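Local coordinates for possible transcriptional regulator, ArsR family protein (Rhodococcus sp. RHA1, PDB 3F6V) that probably binds DNA as a two-subunit winged-helix transcriptional regulator of the ArsR family, possibly one that controls arsenical resistance genes, at residues V64-S69 with N75-H80; L52-E57 with R93-A98. All coordinates share one frame; numbering follows the deposited sequence.

Contact 1 (V64-S69 with N75-H80); sequences VQLLTS and NNLAAH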
loop_
_atom_site.group_PDB
_atom_site.type_symbol
_atom_site.label_atom_id
_atom_site.label_comp_id
_atom_site.label_asym_id
_atom_site.label_seq_id
_atom_site.Cartn_x
_atom_site.Cartn_y
_atom_site.Cartn_z
ATOM N N VAL A 64 -8.374 9.529 0.930
ATOM C CA VAL A 64 -9.092 8.924 -0.180
ATOM C C VAL A 64 -10.512 8.507 0.259
ATOM O O VAL A 64 -11.481 8.757 -0.480
ATOM C CB VAL A 64 -8.243 7.731 -0.771
ATOM C CG1 VAL A 64 -9.098 6.819 -1.620
ATOM C CG2 VAL A 64 -7.059 8.307 -1.574
ATOM N N GLN A 65 -10.638 7.867 1.435
ATOM C CA GLN A 65 -11.983 7.525 1.951
ATOM C C GLN A 65 -12.858 8.746 2.138
ATOM O O GLN A 65 -14.020 8.731 1.706
ATOM C CB GLN A 65 -11.865 6.823 3.266
ATOM C CG GLN A 65 -11.268 5.421 3.114
ATOM C CD GLN A 65 -11.255 4.726 4.423
ATOM O OE1 GLN A 65 -11.062 5.380 5.475
ATOM N NE2 GLN A 65 -11.466 3.401 4.409
ATOM N N LEU A 66 -12.305 9.794 2.731
ATOM C CA LEU A 66 -13.087 11.002 2.947
ATOM C C LEU A 66 -13.613 11.578 1.641
ATOM O O LEU A 66 -14.765 12.056 1.563
ATOM C CB LEU A 66 -12.287 12.026 3.731
ATOM C CG LEU A 66 -12.030 11.692 5.181
ATOM C CD1 LEU A 66 -10.930 12.585 5.744
ATOM C CD2 LEU A 66 -13.311 11.783 6.049
ATOM N N LEU A 67 -12.812 11.566 0.601
ATOM C CA LEU A 67 -13.203 12.124 -0.673
ATOM C C LEU A 67 -14.292 11.325 -1.387
ATOM O O LEU A 67 -14.840 11.799 -2.405
ATOM C CB LEU A 67 -11.949 12.307 -1.559
ATOM C CG LEU A 67 -11.070 13.457 -1.106
ATOM C CD1 LEU A 67 -9.748 13.366 -1.916
ATOM C CD2 LEU A 67 -11.762 14.818 -1.354
ATOM N N THR A 68 -14.622 10.137 -0.891
ATOM C CA THR A 68 -15.709 9.372 -1.542
ATOM C C THR A 68 -17.074 10.030 -1.391
ATOM O O THR A 68 -17.969 9.717 -2.153
ATOM C CB THR A 68 -15.809 7.908 -1.065
ATOM O OG1 THR A 68 -16.060 7.866 0.334
ATOM C CG2 THR A 68 -14.505 7.111 -1.415
ATOM N N SER A 69 -17.187 10.938 -0.425
ATOM C CA SER A 69 -18.428 11.673 -0.239
ATOM C C SER A 69 -18.498 12.950 -1.101
ATOM O O SER A 69 -19.465 13.726 -1.004
ATOM C CB SER A 69 -18.591 12.018 1.238
ATOM O OG SER A 69 -17.952 13.247 1.507
ATOM N N ASN A 75 -9.109 22.644 3.712
ATOM C CA ASN A 75 -9.382 22.910 5.128
ATOM C C ASN A 75 -10.394 21.981 5.726
ATOM O O ASN A 75 -10.260 21.572 6.870
ATOM C CB ASN A 75 -9.880 24.355 5.305
ATOM C CG ASN A 75 -8.771 25.362 5.063
ATOM O OD1 ASN A 75 -7.611 24.990 4.809
ATOM N ND2 ASN A 75 -9.116 26.636 5.108
ATOM N N ASN A 76 -11.421 21.618 4.965
ATOM C CA ASN A 76 -12.423 20.705 5.467
ATOM C C ASN A 76 -11.862 19.270 5.684
ATOM O O ASN A 76 -12.200 18.606 6.660
ATOM C CB ASN A 76 -13.722 20.800 4.627
ATOM C CG ASN A 76 -14.514 22.143 4.864
ATOM O OD1 ASN A 76 -14.481 22.737 5.961
ATOM N ND2 ASN A 76 -15.235 22.592 3.847
ATOM N N LEU A 77 -11.004 18.821 4.772
ATOM C CA LEU A 77 -10.372 17.510 4.906
ATOM C C LEU A 77 -9.428 17.509 6.083
ATOM O O LEU A 77 -9.363 16.563 6.886
ATOM C CB LEU A 77 -9.584 17.199 3.608
ATOM C CG LEU A 77 -10.438 16.847 2.375
ATOM C CD1 LEU A 77 -9.638 16.935 1.091
ATOM C CD2 LEU A 77 -11.151 15.489 2.507
ATOM N N ALA A 78 -8.670 18.596 6.185
ATOM C CA ALA A 78 -7.667 18.722 7.227
ATOM C C ALA A 78 -8.236 18.668 8.629
ATOM O O ALA A 78 -7.531 18.284 9.552
ATOM C CB ALA A 78 -6.822 19.929 6.995
ATOM N N ALA A 79 -9.511 19.045 8.779
ATOM C CA ALA A 79 -10.232 19.048 10.073
ATOM C C ALA A 79 -10.529 17.669 10.629
ATOM O O ALA A 79 -10.896 17.500 11.783
ATOM C CB ALA A 79 -11.526 19.845 9.942
ATOM N N HIS A 80 -10.349 16.649 9.806
ATOM C CA HIS A 80 -10.460 15.260 10.277
ATOM C C HIS A 80 -9.187 14.647 10.910
ATOM O O HIS A 80 -9.185 13.471 11.308
ATOM C CB HIS A 80 -10.870 14.375 9.103
ATOM C CG HIS A 80 -12.298 14.524 8.696
ATOM N ND1 HIS A 80 -12.703 15.425 7.735
ATOM C CD2 HIS A 80 -13.415 13.865 9.090
ATOM C CE1 HIS A 80 -14.008 15.319 7.553
ATOM N NE2 HIS A 80 -14.467 14.391 8.372
#
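L66, L67, L77 and H80 join the end of helix 58-66 to helix 74-78 and the turn after it, by apolar contact and one CH-pi interaction. In the apolar part, L77 reaches into the angle between two consecutive leucines. Its CD2 lies 3.8 Å from CB of L66, while its CD1 meets CD2 of L67 at 3.9 Å, the L67 and L77 side chains crossing at about a right angle. A branched leucine end suits this place, its two methyls spreading so that CD2 reaches L66 and both come near L67.

The CH-pi contact is made by the other end of L66. CD2 sits over one face of the H80 imidazole, 3.7 Å from the ring centroid and only 11° off the normal, and CD1 touches CB of H80 at 3.8 Å. The ring is presented face-on with CG anti to its own carbonyl carbon (chi1 -74°) and the plane turned across the CA-CB-CG chain (chi2 91°). A weak hydrogen bond links ND1 of H80 to O of N76 in helix 74-78. The histidine thus offers its pi face to a leucine methyl at an exposed margin.

Helices 74-78 and 85-97 correspond to the ArsR helix-turn-helix, probably the DNA-binding part; this contact packs the first on helix 58-66. Deeper in, L67 rests on L114 of strand 109-114, L77 on L92 of helix 85-97, and both touch Q72 of strand 72-73.

Contact 2 (L52-E57 with R93-A98); sequences LEVAAE and RVLTEA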
loop_
_atom_site.group_PDB
_atom_site.type_symbol
_atom_site.label_atom_id
_atom_site.label_comp_id
_atom_site.label_asym_id
_atom_site.label_seq_id
_atom_site.Cartn_x
_atom_site.Cartn_y
_atom_site.Cartn_z
ATOM N N LEU A 52 -0.167 2.438 -5.674
ATOM C CA LEU A 52 -0.424 1.661 -4.501
ATOM C C LEU A 52 0.529 2.046 -3.374
ATOM O O LEU A 52 0.106 2.207 -2.255
ATOM C CB LEU A 52 -0.344 0.177 -4.876
ATOM C CG LEU A 52 -0.487 -0.804 -3.706
ATOM C CD1 LEU A 52 -1.747 -0.652 -2.909
ATOM C CD2 LEU A 52 -0.462 -2.178 -4.317
ATOM N N GLU A 53 1.807 2.225 -3.671
ATOM C CA GLU A 53 2.747 2.683 -2.656
ATOM C C GLU A 53 2.298 4.039 -2.084
ATOM O O GLU A 53 2.288 4.231 -0.879
ATOM C CB GLU A 53 4.150 2.763 -3.247
ATOM C CG GLU A 53 5.196 3.255 -2.289
ATOM C CD GLU A 53 6.586 3.318 -2.916
ATOM O OE1 GLU A 53 6.706 3.406 -4.157
ATOM O OE2 GLU A 53 7.559 3.318 -2.131
ATOM N N VAL A 54 1.936 4.975 -2.956
ATOM C CA VAL A 54 1.514 6.309 -2.482
ATOM C C VAL A 54 0.238 6.252 -1.655
ATOM O O VAL A 54 0.136 6.849 -0.557
ATOM C CB VAL A 54 1.323 7.255 -3.693
ATOM C CG1 VAL A 54 0.554 8.536 -3.287
ATOM C CG2 VAL A 54 2.692 7.587 -4.259
ATOM N N ALA A 55 -0.731 5.529 -2.165
ATOM C CA ALA A 55 -2.047 5.494 -1.506
ATOM C C ALA A 55 -2.020 4.819 -0.160
ATOM O O ALA A 55 -2.852 5.103 0.700
ATOM C CB ALA A 55 -3.089 4.827 -2.375
ATOM N N ALA A 56 -1.095 3.869 0.021
ATOM C CA ALA A 56 -1.099 3.040 1.205
ATOM C C ALA A 56 -0.657 3.772 2.480
ATOM O O ALA A 56 -0.858 3.263 3.586
ATOM C CB ALA A 56 -0.199 1.838 0.984
ATOM N N GLU A 57 -0.056 4.960 2.364
ATOM C CA GLU A 57 0.325 5.722 3.534
ATOM C C GLU A 57 -0.998 5.996 4.325
ATOM O O GLU A 57 -1.989 6.374 3.713
ATOM C CB GLU A 57 1.034 7.005 3.075
ATOM C CG GLU A 57 1.857 7.683 4.119
ATOM C CD GLU A 57 1.090 8.552 5.083
ATOM O OE1 GLU A 57 -0.090 8.839 4.844
ATOM O OE2 GLU A 57 1.714 8.971 6.093
ATOM N N ARG A 93 -1.046 16.873 -2.493
ATOM C CA ARG A 93 -0.147 17.095 -3.634
ATOM C C ARG A 93 0.483 15.777 -4.117
ATOM O O ARG A 93 0.620 15.534 -5.321
ATOM C CB ARG A 93 0.968 18.077 -3.255
ATOM C CG ARG A 93 1.892 18.452 -4.400
ATOM C CD ARG A 93 3.014 19.396 -3.954
ATOM N NE ARG A 93 4.128 19.425 -4.912
ATOM C CZ ARG A 93 4.208 20.279 -5.930
ATOM N NH1 ARG A 93 3.244 21.175 -6.121
ATOM N NH2 ARG A 93 5.246 20.239 -6.756
ATOM N N VAL A 94 0.875 14.940 -3.149
ATOM C CA VAL A 94 1.451 13.622 -3.495
ATOM C C VAL A 94 0.382 12.773 -4.200
ATOM O O VAL A 94 0.655 12.120 -5.247
ATOM C CB VAL A 94 2.034 12.935 -2.258
ATOM C CG1 VAL A 94 2.562 11.562 -2.626
ATOM C CG2 VAL A 94 3.241 13.724 -1.721
ATOM N N LEU A 95 -0.841 12.758 -3.658
ATOM C CA LEU A 95 -1.909 11.973 -4.268
ATOM C C LEU A 95 -2.210 12.534 -5.684
ATOM O O LEU A 95 -2.571 11.792 -6.605
ATOM C CB LEU A 95 -3.163 12.087 -3.420
ATOM C CG LEU A 95 -3.081 11.216 -2.168
ATOM C CD1 LEU A 95 -4.226 11.622 -1.211
ATOM C CD2 LEU A 95 -3.261 9.756 -2.519
ATOM N N THR A 96 -2.072 13.859 -5.868
ATOM C CA THR A 96 -2.337 14.478 -7.162
ATOM C C THR A 96 -1.289 14.032 -8.178
ATOM O O THR A 96 -1.619 13.627 -9.312
ATOM C CB THR A 96 -2.289 16.019 -7.084
ATOM O OG1 THR A 96 -3.359 16.482 -6.247
ATOM C CG2 THR A 96 -2.478 16.617 -8.481
ATOM N N GLU A 97 -0.035 14.027 -7.747
ATOM C CA GLU A 97 1.066 13.609 -8.613
ATOM C C GLU A 97 0.896 12.146 -9.035
ATOM O O GLU A 97 1.209 11.776 -10.174
ATOM C CB GLU A 97 2.401 13.833 -7.907
ATOM C CG GLU A 97 3.656 13.721 -8.802
ATOM C CD GLU A 97 3.720 14.780 -9.929
ATOM O OE1 GLU A 97 2.799 15.613 -10.055
ATOM O OE2 GLU A 97 4.692 14.769 -10.707
ATOM N N ALA A 98 0.381 11.335 -8.121
ATOM C CA ALA A 98 0.094 9.926 -8.417
ATOM C C ALA A 98 -1.151 9.693 -9.253
ATOM O O ALA A 98 -1.472 8.559 -9.566
ATOM C CB ALA A 98 0.055 9.122 -7.136
#
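V54 carries this contact, pointing from helix 51-55 at the last turn of helix 85-97 and meeting V94, L95 and A98 there. Just before it in the chain, L52 and E53 look elsewhere: L52 packs against L122 and L125 of helix 116-129 and against R61 of the second subunit, and E53 against P58 of that subunit.

At V54 itself the work falls to CG1. Placed anti to the backbone N (chi1 166°), this methyl projects toward the neighbouring helix and touches all three partners. It lies 3.7 Å from CG1 of V94, with the two valines crossing obliquely. CB of A98 is 3.9 Å from the same V54 CG1. On the L95 side, CD2 approaches V54 CG1 to 4.1 Å. V94 and A98 are one helical turn apart, and the V54 methyl meets both. A compact, beta-branched valine fills this site with little torsional freedom to lose, and the small A98 lets V54 come close, its CB standing 4.1 Å from CB of V54. L95 bends its end inward to complete the group.

In the winged helix-turn-helix fold of ArsR proteins, helix 85-97 occupies the place of the recognition helix, and strands 101-106 and 109-114 form the wing. V54 therefore joins an N-terminal helix to the C-terminal end of that probable DNA-reading helix, close to where the chain enters the wing.

Next along, A55 packs on L100 in a loop and on L122 of helix 116-129, while A56 packs on A56 of the second subunit. E57, at the N-cap of helix 58-66, accepts a hydrogen bond at OE1 from the backbone N of R60, a carboxylate being well suited to the amide groups at a helix start.

From the N terminus the chain first passes through helix 51-55, half of contact 2, then runs into helix 58-66, whose end supplies the first half of contact 1. After strand 72-73, helix 74-78 and the following turn close contact 1 as a short loop. The chain continues into helix 85-97, whose end closes the much longer loop of contact 2, so contact 1 is nested inside contact 2. Their centres lie about 15 Å apart, yet they meet where CG2 of V64 is 4.2 Å from CD2 of L95. Together they tie four successive helices into one helical core ahead of the wing, with the second subunit touching both.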